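DynE7 (Micromonospora chersina, PDB 2XEM) is a hot-dog-fold thioesterase of dynemicin biosynthesis that probably hydrolyses the thioester linkage of a polyene intermediate of the enediyne polyketide pathway. Local coordinates at residues 95-100 against 117-122; 43-48 against 136-141; 11-16 against 81-86. All coordinates share one frame; numbering follows the deposited sequence.

Contact 1. Residues 95-100 against 117-122; sequences IAMSFD and QTVACM
Ile95, Ala96 and Met97 pair with Val119, Thr118 and Gln117 in the beta hairpin of strands 94-105 and 110-124, two neighbours in the antiparallel sheet of the hot-dog fold. The strand segments run 150° apart, with hydrogen-bonded pairs on both sides of a non-hydrogen-bonded one. Ile95 N donates to Val119 O at 2.9 Å, and Val119 N answers to Ile95 O. One pair further, Met97 N reaches Gln117 O at 2.9 Å while Gln117 N returns a bond to Met97 O. Between them the backbones draw in to 4.3 Å from Ala96 CA to Thr118 CA, and Thr118 directs OG1 to Asp66 on strand 60-71.

On the face bearing Ile95, Met97, Gln117 and Val119, Met97 and Gln117 lie side by side and point the same way. The bend at chi3 of Met97 (-76°) places CE 3.6 Å from Gln117 OE1 and 3.7 Å from Val119 CG1, so that the methyl touches both the amide oxygen and the valine. Gln117 is buried: its OE1 accepts a hydrogen bond from Arg41 NH1 on helix 32-48, and its side chain also packs on Phe30 of the second subunit. Phe99 approaches with its rim: CE2 lies 3.9 Å from Gln117 CB, near the ring plane, and ring and amide planes are 62° apart. Towards the other end, Val119 CG2 packs on Ile95 CB, and Ile95 CD1 meets Cys121 SG at 3.9 Å.

Phe99 and Val119 both touch helix 32-48, the arrangement characteristic of the hot-dog fold, in which a curved antiparallel sheet wraps around a long central helix.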
# COMPACT_ATOMS: atom_id res chain seq x y z
N ILE D 95 -24.48 3.60 6.79
CA ILE D 95 -24.59 2.29 6.15
C ILE D 95 -23.61 1.36 6.86
O ILE D 95 -22.41 1.62 6.84
CB ILE D 95 -24.25 2.39 4.62
CG1 ILE D 95 -25.16 3.40 3.87
CG2 ILE D 95 -24.28 1.00 3.97
CD1 ILE D 95 -24.57 3.91 2.55
N ALA D 96 -24.11 0.26 7.42
CA ALA D 96 -23.28 -0.81 7.97
C ALA D 96 -23.32 -1.98 7.01
O ALA D 96 -24.39 -2.44 6.63
CB ALA D 96 -23.78 -1.22 9.35
N MET D 97 -22.13 -2.41 6.56
CA MET D 97 -21.90 -3.53 5.65
C MET D 97 -21.11 -4.60 6.37
O MET D 97 -20.31 -4.26 7.24
CB MET D 97 -21.06 -3.08 4.44
CG MET D 97 -21.82 -2.20 3.47
SD MET D 97 -20.68 -1.22 2.48
CE MET D 97 -20.19 0.05 3.74
N SER D 98 -21.32 -5.87 6.00
CA SER D 98 -20.52 -7.00 6.47
C SER D 98 -19.89 -7.75 5.30
O SER D 98 -20.37 -7.66 4.17
CB SER D 98 -21.33 -7.95 7.36
OG SER D 98 -22.48 -8.41 6.67
N PHE D 99 -18.78 -8.46 5.58
CA PHE D 99 -17.93 -9.07 4.55
C PHE D 99 -17.51 -10.45 4.98
O PHE D 99 -17.12 -10.63 6.14
CB PHE D 99 -16.67 -8.23 4.26
CG PHE D 99 -16.93 -6.78 3.91
CD1 PHE D 99 -17.01 -6.37 2.58
CD2 PHE D 99 -17.05 -5.81 4.91
CE1 PHE D 99 -17.25 -5.03 2.26
CE2 PHE D 99 -17.29 -4.47 4.58
CZ PHE D 99 -17.39 -4.09 3.26
N ASP D 100 -17.65 -11.44 4.08
CA ASP D 100 -16.99 -12.72 4.17
C ASP D 100 -15.86 -12.71 3.15
O ASP D 100 -16.06 -12.26 2.03
CB ASP D 100 -17.95 -13.87 3.83
CG ASP D 100 -18.92 -14.29 4.93
OD1 ASP D 100 -18.84 -13.74 6.05
OD2 ASP D 100 -19.73 -15.20 4.68
N GLN D 117 -17.93 -2.84 8.33
CA GLN D 117 -17.58 -1.43 8.20
C GLN D 117 -18.85 -0.61 8.28
O GLN D 117 -19.88 -1.03 7.74
CB GLN D 117 -16.94 -1.24 6.82
CG GLN D 117 -16.36 0.09 6.56
CD GLN D 117 -15.89 0.06 5.15
OE1 GLN D 117 -16.65 0.32 4.22
NE2 GLN D 117 -14.67 -0.39 4.96
N THR D 118 -18.77 0.57 8.92
CA THR D 118 -19.85 1.56 8.85
C THR D 118 -19.34 2.75 8.10
O THR D 118 -18.26 3.24 8.39
CB THR D 118 -20.36 1.97 10.25
OG1 THR D 118 -20.58 0.81 11.02
CG2 THR D 118 -21.65 2.81 10.19
N VAL D 119 -20.12 3.23 7.14
CA VAL D 119 -19.81 4.44 6.38
C VAL D 119 -20.89 5.50 6.53
O VAL D 119 -22.06 5.16 6.74
CB VAL D 119 -19.47 4.19 4.88
CG1 VAL D 119 -18.37 3.17 4.69
CG2 VAL D 119 -20.74 3.85 4.05
N ALA D 120 -20.52 6.76 6.45
CA ALA D 120 -21.48 7.86 6.44
C ALA D 120 -21.39 8.58 5.08
O ALA D 120 -20.30 8.78 4.56
CB ALA D 120 -21.17 8.84 7.57
N CYS D 121 -22.55 8.92 4.50
CA CYS D 121 -22.61 9.73 3.29
C CYS D 121 -22.47 11.20 3.69
O CYS D 121 -23.23 11.69 4.54
CB CYS D 121 -23.91 9.48 2.54
SG CYS D 121 -24.09 7.78 1.94
N MET D 122 -21.48 11.88 3.12
CA MET D 122 -21.22 13.28 3.42
C MET D 122 -20.94 14.09 2.17
O MET D 122 -20.61 13.53 1.13
CB MET D 122 -20.04 13.46 4.41
CG MET D 122 -19.96 12.42 5.50
SD MET D 122 -19.80 13.17 7.11
CE MET D 122 -21.34 12.71 7.76

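Contact 2. Residues 43-48 against 136-141; sequences HFLADH and AELRRA
Helices 43-48 and 136-141 cross almost perpendicularly, at 99°, with their axes 10.6 Å apart, bringing Phe44, Leu45 and His48 against Leu138 and Ala141. No hydrogen bond links them. The Phe44 ring meets the second helix with its edge: CZ lies 3.5 Å from Ala141 C, which is in the ring plane, and 3.7 Å from Ala141 CB. With CG anti to the backbone N (chi1 -180°), the ring leaves its helix toward segment 136-141, and CB of His48, one turn on, lies over one face, offset toward the rim.

Segment 43-48 is the last part of helix 32-48, the central helix of the hot-dog fold, and segment 136-141 opens the short C-terminal helix 136-143 packed across its end. Leu138 touches two side chains of the central helix with one methyl, crossing both obliquely: CD1 is 3.7 Å from Leu45 CD2 and 4.0 Å from Phe44 CE2. Both leucines also touch Val52 of helix 50-55. At the helix terminus, His48 O lies 3.5 Å from Ala141 CB, a small methyl that lets the backbones come close. The carboxylate of Glu137 is turned to the start of helix 50-55, making weak hydrogen bonds to the backbone N of Gly51 and Val52.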
# COMPACT_ATOMS: atom_id res chain seq x y z
N HIS D 43 -16.40 -1.16 -6.20
CA HIS D 43 -16.81 -2.05 -7.30
C HIS D 43 -18.36 -2.17 -7.25
O HIS D 43 -19.01 -2.10 -8.30
CB HIS D 43 -16.10 -3.42 -7.17
CG HIS D 43 -16.20 -4.36 -8.35
ND1 HIS D 43 -16.83 -4.00 -9.57
CD2 HIS D 43 -15.77 -5.65 -8.46
CE1 HIS D 43 -16.70 -5.06 -10.37
NE2 HIS D 43 -16.08 -6.07 -9.75
N PHE D 44 -18.93 -2.27 -6.05
CA PHE D 44 -20.37 -2.30 -5.83
C PHE D 44 -21.06 -1.07 -6.42
O PHE D 44 -22.03 -1.22 -7.16
CB PHE D 44 -20.72 -2.45 -4.33
CG PHE D 44 -22.22 -2.48 -4.10
CD1 PHE D 44 -22.95 -3.63 -4.34
CD2 PHE D 44 -22.90 -1.33 -3.69
CE1 PHE D 44 -24.33 -3.65 -4.17
CE2 PHE D 44 -24.30 -1.34 -3.55
CZ PHE D 44 -25.00 -2.51 -3.78
N LEU D 45 -20.57 0.13 -6.09
CA LEU D 45 -21.02 1.39 -6.68
C LEU D 45 -20.93 1.40 -8.20
O LEU D 45 -21.89 1.80 -8.83
CB LEU D 45 -20.25 2.58 -6.10
CG LEU D 45 -20.35 2.83 -4.60
CD1 LEU D 45 -19.41 3.93 -4.18
CD2 LEU D 45 -21.74 3.15 -4.15
N ALA D 46 -19.79 0.96 -8.79
CA ALA D 46 -19.65 0.92 -10.26
C ALA D 46 -20.67 -0.03 -10.93
O ALA D 46 -21.21 0.27 -12.00
CB ALA D 46 -18.22 0.56 -10.67
N ASP D 47 -20.97 -1.16 -10.27
CA ASP D 47 -21.90 -2.17 -10.79
C ASP D 47 -23.36 -1.79 -10.58
O ASP D 47 -24.18 -2.05 -11.46
CB ASP D 47 -21.64 -3.53 -10.12
CG ASP D 47 -20.39 -4.25 -10.59
OD1 ASP D 47 -19.88 -3.90 -11.68
OD2 ASP D 47 -19.91 -5.14 -9.86
N HIS D 48 -23.71 -1.20 -9.43
CA HIS D 48 -25.11 -1.15 -8.99
C HIS D 48 -25.62 0.23 -8.63
O HIS D 48 -26.81 0.42 -8.47
CB HIS D 48 -25.35 -2.17 -7.84
CG HIS D 48 -25.07 -3.58 -8.23
ND1 HIS D 48 -25.74 -4.19 -9.28
CD2 HIS D 48 -24.18 -4.46 -7.72
CE1 HIS D 48 -25.25 -5.41 -9.37
NE2 HIS D 48 -24.31 -5.62 -8.46
N ALA D 136 -30.93 7.74 -2.91
CA ALA D 136 -31.97 6.74 -3.20
C ALA D 136 -31.42 5.54 -3.99
O ALA D 136 -31.71 4.40 -3.65
CB ALA D 136 -33.10 7.40 -3.96
N GLU D 137 -30.55 5.81 -4.99
CA GLU D 137 -29.95 4.80 -5.86
C GLU D 137 -29.12 3.79 -5.05
O GLU D 137 -29.19 2.59 -5.34
CB GLU D 137 -29.08 5.49 -6.92
CG GLU D 137 -28.48 4.53 -7.92
CD GLU D 137 -27.50 5.13 -8.90
OE1 GLU D 137 -27.30 4.53 -9.97
OE2 GLU D 137 -26.94 6.22 -8.61
N LEU D 138 -28.35 4.29 -4.06
CA LEU D 138 -27.53 3.47 -3.20
C LEU D 138 -28.39 2.67 -2.21
O LEU D 138 -28.16 1.48 -2.04
CB LEU D 138 -26.48 4.35 -2.47
CG LEU D 138 -25.49 3.66 -1.52
CD1 LEU D 138 -24.80 2.42 -2.20
CD2 LEU D 138 -24.44 4.65 -1.05
N ARG D 139 -29.39 3.31 -1.58
CA ARG D 139 -30.38 2.63 -0.73
C ARG D 139 -30.98 1.42 -1.48
O ARG D 139 -30.95 0.29 -0.98
CB ARG D 139 -31.51 3.62 -0.33
CG ARG D 139 -32.40 3.11 0.81
CD ARG D 139 -33.85 3.57 0.67
NE ARG D 139 -34.76 2.88 1.60
CZ ARG D 139 -35.31 1.68 1.39
NH1 ARG D 139 -35.02 0.99 0.30
NH2 ARG D 139 -36.14 1.17 2.29
N ARG D 140 -31.50 1.69 -2.69
CA ARG D 140 -32.07 0.74 -3.63
C ARG D 140 -31.09 -0.44 -3.92
O ARG D 140 -31.46 -1.60 -3.81
CB ARG D 140 -32.40 1.52 -4.92
CG ARG D 140 -33.50 0.98 -5.76
CD ARG D 140 -34.09 2.05 -6.67
NE ARG D 140 -33.16 2.52 -7.71
CZ ARG D 140 -32.86 3.80 -7.94
NH1 ARG D 140 -33.41 4.76 -7.21
NH2 ARG D 140 -32.01 4.13 -8.90
N ALA D 141 -29.85 -0.12 -4.24
CA ALA D 141 -28.82 -1.10 -4.61
C ALA D 141 -28.42 -2.00 -3.40
O ALA D 141 -28.39 -3.24 -3.52
CB ALA D 141 -27.61 -0.38 -5.19

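Contact 3. Residues 11-16 against 81-86; sequences YVHRHV and VEVRMM
Tyr11, His13 and His15 pair with Met85, Val83 and Val81, joining the N-terminal strand 11-16 to strand 80-91 of the hot-dog sheet. The segments are antiparallel, 154° apart. Six backbone hydrogen bonds form a regular ladder, two to each of these pairs. His13 N to Val83 O is nearly straight at nitrogen (173°) and spans 2.9 Å, with Val83 N returning a 2.7 Å bond to His13 O. The Tyr11-Met85 and His15-Val81 pairs repeat this exchange, and Arg84 CA adds a CA-H...O contact to Tyr11 O at 3.3 Å.

Apolar and aromatic contacts lie on the face of Tyr11, His13 and His15, which is turned to helix 32-48. Met85 CE comes obliquely to the Tyr11 ring, 4.2 Å from CD2, and Val83 CG2 sits at the edge of the His13 imidazole, near its plane. These side chains continue into the helix: Met85 and His13 both touch Cys40, while the Tyr11 ring meets Phe44 edge-to-face and gives its OH a hydrogen-bonding partner in Asp47.

Charged groups gather on the other face, that of Val12, Arg14, Glu82 and Arg84. Arg14 NE forms a salt bridge with Glu80, just before segment 81-86. Along strand 80-91, the extended Arg84 side chain approaches Glu82 side-on, and NE and NH2, each 2.9 Å away, grip the same oxygen, OE1. This oxygen lies close to the guanidinium plane; NE meets it nearly along its C-O bond direction, NH2 from above the carboxylate plane. Val12 flanks this ion pair: its CG1, anti to the backbone N (chi1 177°), crosses the glutamate chain 3.7 Å from both CG and CD of Glu82.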
# COMPACT_ATOMS: atom_id res chain seq x y z
N TYR D 11 -23.17 -9.52 -2.68
CA TYR D 11 -22.38 -8.91 -3.73
C TYR D 11 -20.96 -9.48 -3.67
O TYR D 11 -20.34 -9.50 -2.60
CB TYR D 11 -22.38 -7.39 -3.58
CG TYR D 11 -21.50 -6.77 -4.62
CD1 TYR D 11 -21.91 -6.67 -5.94
CD2 TYR D 11 -20.21 -6.34 -4.30
CE1 TYR D 11 -21.07 -6.17 -6.93
CE2 TYR D 11 -19.36 -5.82 -5.27
CZ TYR D 11 -19.80 -5.73 -6.58
OH TYR D 11 -18.98 -5.21 -7.53
N VAL D 12 -20.43 -9.92 -4.83
CA VAL D 12 -19.14 -10.58 -4.88
C VAL D 12 -18.13 -9.68 -5.56
O VAL D 12 -18.34 -9.30 -6.73
CB VAL D 12 -19.20 -11.97 -5.54
CG1 VAL D 12 -17.80 -12.59 -5.64
CG2 VAL D 12 -20.15 -12.88 -4.77
N HIS D 13 -17.07 -9.28 -4.81
CA HIS D 13 -15.91 -8.65 -5.40
C HIS D 13 -14.78 -9.65 -5.44
O HIS D 13 -14.35 -10.12 -4.39
CB HIS D 13 -15.51 -7.38 -4.62
CG HIS D 13 -14.18 -6.81 -5.02
ND1 HIS D 13 -14.00 -6.18 -6.22
CD2 HIS D 13 -13.00 -6.86 -4.37
CE1 HIS D 13 -12.72 -5.84 -6.26
NE2 HIS D 13 -12.09 -6.21 -5.15
N ARG D 14 -14.30 -9.98 -6.65
CA ARG D 14 -13.22 -10.94 -6.85
C ARG D 14 -11.87 -10.23 -6.74
O ARG D 14 -11.65 -9.22 -7.40
CB ARG D 14 -13.38 -11.58 -8.23
CG ARG D 14 -12.40 -12.71 -8.52
CD ARG D 14 -12.55 -13.13 -9.97
NE ARG D 14 -11.44 -13.98 -10.44
CZ ARG D 14 -10.31 -13.53 -10.97
NH1 ARG D 14 -10.08 -12.22 -11.05
NH2 ARG D 14 -9.38 -14.38 -11.39
N HIS D 15 -10.97 -10.77 -5.92
CA HIS D 15 -9.62 -10.22 -5.78
C HIS D 15 -8.57 -11.32 -5.87
O HIS D 15 -8.67 -12.31 -5.17
CB HIS D 15 -9.51 -9.41 -4.47
CG HIS D 15 -8.10 -9.07 -4.10
ND1 HIS D 15 -7.43 -9.90 -3.24
CD2 HIS D 15 -7.26 -8.09 -4.49
CE1 HIS D 15 -6.21 -9.44 -3.16
NE2 HIS D 15 -6.05 -8.35 -3.85
N VAL D 16 -7.58 -11.16 -6.74
CA VAL D 16 -6.45 -12.09 -6.79
C VAL D 16 -5.32 -11.48 -5.93
O VAL D 16 -4.91 -10.35 -6.16
CB VAL D 16 -6.01 -12.43 -8.24
CG1 VAL D 16 -4.76 -13.32 -8.26
CG2 VAL D 16 -7.17 -13.10 -9.01
N VAL D 81 -9.71 -14.64 -4.08
CA VAL D 81 -10.52 -14.38 -2.90
C VAL D 81 -11.79 -13.69 -3.34
O VAL D 81 -11.73 -12.71 -4.08
CB VAL D 81 -9.77 -13.55 -1.82
CG1 VAL D 81 -10.66 -13.29 -0.58
CG2 VAL D 81 -8.45 -14.21 -1.42
N GLU D 82 -12.95 -14.23 -2.92
CA GLU D 82 -14.21 -13.52 -3.09
C GLU D 82 -14.49 -12.71 -1.84
O GLU D 82 -14.56 -13.26 -0.74
CB GLU D 82 -15.33 -14.48 -3.35
CG GLU D 82 -15.27 -15.08 -4.73
CD GLU D 82 -16.47 -15.94 -5.05
OE1 GLU D 82 -17.35 -16.14 -4.18
OE2 GLU D 82 -16.52 -16.43 -6.20
N VAL D 83 -14.56 -11.39 -2.00
CA VAL D 83 -14.94 -10.47 -0.92
C VAL D 83 -16.47 -10.31 -1.06
O VAL D 83 -16.94 -9.62 -1.96
CB VAL D 83 -14.16 -9.13 -0.97
CG1 VAL D 83 -14.53 -8.25 0.23
CG2 VAL D 83 -12.65 -9.38 -1.01
N ARG D 84 -17.22 -11.02 -0.22
CA ARG D 84 -18.66 -11.10 -0.31
C ARG D 84 -19.29 -10.10 0.64
O ARG D 84 -19.14 -10.23 1.85
CB ARG D 84 -19.14 -12.53 -0.03
CG ARG D 84 -18.50 -13.55 -0.96
CD ARG D 84 -18.95 -14.92 -0.57
NE ARG D 84 -18.41 -15.94 -1.47
CZ ARG D 84 -18.54 -17.25 -1.26
NH1 ARG D 84 -19.18 -17.70 -0.18
NH2 ARG D 84 -18.02 -18.11 -2.12
N MET D 85 -19.97 -9.10 0.09
CA MET D 85 -20.54 -8.00 0.87
C MET D 85 -22.05 -8.13 1.08
O MET D 85 -22.79 -8.46 0.15
CB MET D 85 -20.21 -6.66 0.21
CG MET D 85 -20.53 -5.46 1.07
SD MET D 85 -20.05 -3.93 0.25
CE MET D 85 -21.34 -3.88 -1.08
N MET D 86 -22.50 -7.83 2.29
CA MET D 86 -23.93 -7.73 2.61
C MET D 86 -24.24 -6.46 3.37
O MET D 86 -23.39 -5.97 4.11
CB MET D 86 -24.36 -8.94 3.44
CG MET D 86 -24.28 -10.22 2.65
SD MET D 86 -25.25 -11.56 3.25
CE MET D 86 -26.89 -11.05 2.65

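How the contacts relate
Contacts 1 and 3 belong to one sheet, because strand 80-91 lies beside strand 94-105. Probable backbone hydrogen bonds, Ser98 N to Met86 O and Asp100 O to Arg84 N, both 2.8 Å, continue the ladder, and Met97 SD and Met85 SD meet at 3.6 Å. Contact 2 lies at the end of the central helix and reaches both others: Ile95 CD1 touches Leu138 CD2 at 3.7 Å, and His43 O lies 3.2 Å from Tyr11 OH, a probable hydrogen bond to contact 3. The centres are about 13 Å apart for contacts 1 and 2, and about 15 Å for the other two pairs. Two strand pairings and one helix crossing thus meet within one hot-dog fold.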